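Local atomic coordinates of putative pectin lyase (Geobacillus virus E2, PDB entry 7CHU), a protein that serves as a tailspike of a deep-sea thermophilic bacteriophage and probably recognises or processes polysaccharide on the host surface. Residues Pro23-Val29 and Val41-Asn46. Residues are numbered along the deposited sequence; the frame is centred on the assembly and turned at random.
Sequences PQHGDTV and VYRYEN
Pro23 points the CG corner of its ring at the centre of one face of the Tyr44 phenol, with CB beside it above the ring's own CG. CG lies 3.5 Å from the ring centroid and 11° off the normal: a CH-pi contact in which the rigid, slightly polarised proline ring suits an aromatic face. Tyr44 reaches it because its CG stands anti to the backbone N (chi1 -163°), and the ring edge meets the carbonyl of Gln24, whose O is 3.4 Å from CD2. Trp49 packs edge-to-face on the same tyrosine.

Beside this, the backbones pair as an antiparallel hairpin. Val29 and Tyr42 form a hydrogen-bonded pair, with Tyr42 N 2.8 Å from Val29 O; both turn to one face and pack on Ile16, while Phe13 meets the Tyr42 ring and Asn37 bonds its OH. Tyr44 N binds Asp27 O, and Gly26 N reaches Tyr44 O at 3.2 Å. Gly26 sits in a type II turn at phi 96°, where a CB would press on the carbonyl O of His25. The guanidinium of Arg43, on a chain extended from CG to NE, sets one face over Gly26 CA, offset toward its rim. Thr28 offers a methyl to Val41 and a hydroxyl that donates to Gly26 O at 2.9 Å and takes a water shared with Arg43 NH1.

Further out, Asp27 OD2 accepts from Gln24 N, bracing the turn, and salt-bridges Arg5. On the mixed face of Thr28, Val41 and Arg43, Trp6 and Leu58 of a second subunit pack. With Lys3 O, the water and, weakly, Glu45 around it, the guanidinium is held in rotation and its charge probably well compensated.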
loop_
_atom_site.group_PDB
_atom_site.type_symbol
_atom_site.label_atom_id
_atom_site.label_comp_id
_atom_site.label_asym_id
_atom_site.label_seq_id
_atom_site.Cartn_x
_atom_site.Cartn_y
_atom_site.Cartn_z
ATOM N N PRO A 23 -70.891 20.264 11.797
ATOM C CA PRO A 23 -69.479 20.215 11.401
ATOM C C PRO A 23 -68.798 21.561 11.599
ATOM O O PRO A 23 -69.353 22.618 11.285
ATOM C CB PRO A 23 -69.543 19.830 9.921
ATOM C CG PRO A 23 -70.803 20.417 9.455
ATOM C CD PRO A 23 -71.773 20.305 10.612
ATOM N N GLN A 24 -67.588 21.510 12.146
ATOM C CA GLN A 24 -66.767 22.689 12.377
ATOM C C GLN A 24 -65.784 22.876 11.225
ATOM O O GLN A 24 -65.616 22.005 10.362
ATOM C CB GLN A 24 -66.018 22.558 13.707
ATOM C CG GLN A 24 -66.883 22.295 14.957
ATOM C CD GLN A 24 -68.189 23.085 15.005
ATOM O OE1 GLN A 24 -69.092 22.893 14.190
ATOM N NE2 GLN A 24 -68.287 23.988 15.973
ATOM N N HIS A 25 -65.134 24.038 11.210
ATOM C CA HIS A 25 -64.119 24.295 10.199
ATOM C C HIS A 25 -62.914 23.394 10.436
ATOM O O HIS A 25 -62.375 23.335 11.546
ATOM C CB HIS A 25 -63.689 25.762 10.214
ATOM C CG HIS A 25 -62.719 26.114 9.123
ATOM N ND1 HIS A 25 -61.361 26.218 9.338
ATOM C CD2 HIS A 25 -62.912 26.379 7.808
ATOM C CE1 HIS A 25 -60.761 26.534 8.203
ATOM N NE2 HIS A 25 -61.679 26.636 7.260
ATOM N N GLY A 26 -62.490 22.694 9.387
ATOM C CA GLY A 26 -61.358 21.803 9.465
ATOM C C GLY A 26 -61.709 20.357 9.713
ATOM O O GLY A 26 -60.818 19.499 9.622
ATOM N N ASP A 27 -62.970 20.060 10.024
ATOM C CA ASP A 27 -63.389 18.679 10.203
ATOM C C ASP A 27 -63.151 17.890 8.923
ATOM O O ASP A 27 -63.466 18.352 7.821
ATOM C CB ASP A 27 -64.864 18.613 10.615
ATOM C CG ASP A 27 -65.065 18.931 12.082
ATOM O OD1 ASP A 27 -64.072 19.351 12.721
ATOM O OD2 ASP A 27 -66.203 18.768 12.591
ATOM N N THR A 28 -62.582 16.696 9.076
ATOM C CA THR A 28 -62.156 15.876 7.954
ATOM C C THR A 28 -62.635 14.452 8.191
ATOM O O THR A 28 -62.442 13.903 9.282
ATOM C CB THR A 28 -60.631 15.944 7.796
ATOM O OG1 THR A 28 -60.229 17.317 7.774
ATOM C CG2 THR A 28 -60.184 15.287 6.511
ATOM N N VAL A 29 -63.305 13.880 7.189
ATOM C CA VAL A 29 -63.860 12.533 7.273
ATOM C C VAL A 29 -63.640 11.833 5.945
ATOM O O VAL A 29 -63.725 12.452 4.878
ATOM C CB VAL A 29 -65.371 12.517 7.629
ATOM C CG1 VAL A 29 -66.182 13.193 6.553
ATOM C CG2 VAL A 29 -65.874 11.095 7.842
ATOM N N VAL A 41 -62.076 11.722 0.683
ATOM C CA VAL A 41 -61.863 12.435 1.935
ATOM C C VAL A 41 -62.453 13.831 1.764
ATOM O O VAL A 41 -62.134 14.531 0.794
ATOM C CB VAL A 41 -60.372 12.493 2.310
ATOM C CG1 VAL A 41 -60.123 13.462 3.445
ATOM C CG2 VAL A 41 -59.866 11.105 2.694
ATOM N N TYR A 42 -63.325 14.227 2.687
ATOM C CA TYR A 42 -64.031 15.494 2.589
ATOM C C TYR A 42 -63.631 16.376 3.758
ATOM O O TYR A 42 -63.441 15.895 4.882
ATOM C CB TYR A 42 -65.560 15.287 2.545
ATOM C CG TYR A 42 -66.021 14.474 1.342
ATOM C CD1 TYR A 42 -66.396 15.090 0.148
ATOM C CD2 TYR A 42 -66.064 13.087 1.399
ATOM C CE1 TYR A 42 -66.808 14.336 -0.949
ATOM C CE2 TYR A 42 -66.471 12.333 0.316
ATOM C CZ TYR A 42 -66.839 12.955 -0.854
ATOM O OH TYR A 42 -67.234 12.171 -1.918
ATOM N N ARG A 43 -63.469 17.664 3.479
ATOM C CA ARG A 43 -63.098 18.638 4.492
ATOM C C ARG A 43 -64.157 19.725 4.536
ATOM O O ARG A 43 -64.534 20.268 3.494
ATOM C CB ARG A 43 -61.735 19.244 4.194
ATOM C CG ARG A 43 -61.358 20.398 5.097
ATOM C CD ARG A 43 -60.071 21.037 4.596
ATOM N NE ARG A 43 -59.713 22.226 5.355
ATOM C CZ ARG A 43 -59.034 22.196 6.495
ATOM N NH1 ARG A 43 -58.647 21.032 6.998
ATOM N NH2 ARG A 43 -58.747 23.325 7.128
ATOM N N TYR A 44 -64.639 20.031 5.735
ATOM C CA TYR A 44 -65.674 21.050 5.887
ATOM C C TYR A 44 -64.995 22.410 5.865
ATOM O O TYR A 44 -64.427 22.853 6.868
ATOM C CB TYR A 44 -66.483 20.841 7.164
ATOM C CG TYR A 44 -67.796 21.604 7.162
ATOM C CD1 TYR A 44 -68.856 21.206 6.346
ATOM C CD2 TYR A 44 -67.969 22.734 7.957
ATOM C CE1 TYR A 44 -70.051 21.909 6.330
ATOM C CE2 TYR A 44 -69.162 23.441 7.950
ATOM C CZ TYR A 44 -70.197 23.023 7.134
ATOM O OH TYR A 44 -71.381 23.723 7.126
ATOM N N GLU A 45 -65.042 23.065 4.708
ATOM C CA GLU A 45 -64.457 24.382 4.513
ATOM C C GLU A 45 -65.571 25.405 4.357
ATOM O O GLU A 45 -66.559 25.158 3.654
ATOM C CB GLU A 45 -63.545 24.404 3.284
ATOM C CG GLU A 45 -62.062 24.519 3.617
ATOM C CD GLU A 45 -61.166 24.163 2.437
ATOM O OE1 GLU A 45 -61.707 23.820 1.355
ATOM O OE2 GLU A 45 -59.923 24.222 2.594
ATOM N N ASN A 46 -65.404 26.552 5.022
ATOM C CA ASN A 46 -66.396 27.625 5.023
ATOM C C ASN A 46 -67.765 27.106 5.453
ATOM O O ASN A 46 -68.107 27.159 6.641
ATOM C CB ASN A 46 -66.475 28.291 3.647
ATOM C CG ASN A 46 -65.118 28.778 3.161
ATOM O OD1 ASN A 46 -64.565 28.247 2.201
ATOM N ND2 ASN A 46 -64.569 29.786 3.840
HETATM O O HOH W 1 -58.325 18.130 6.111
#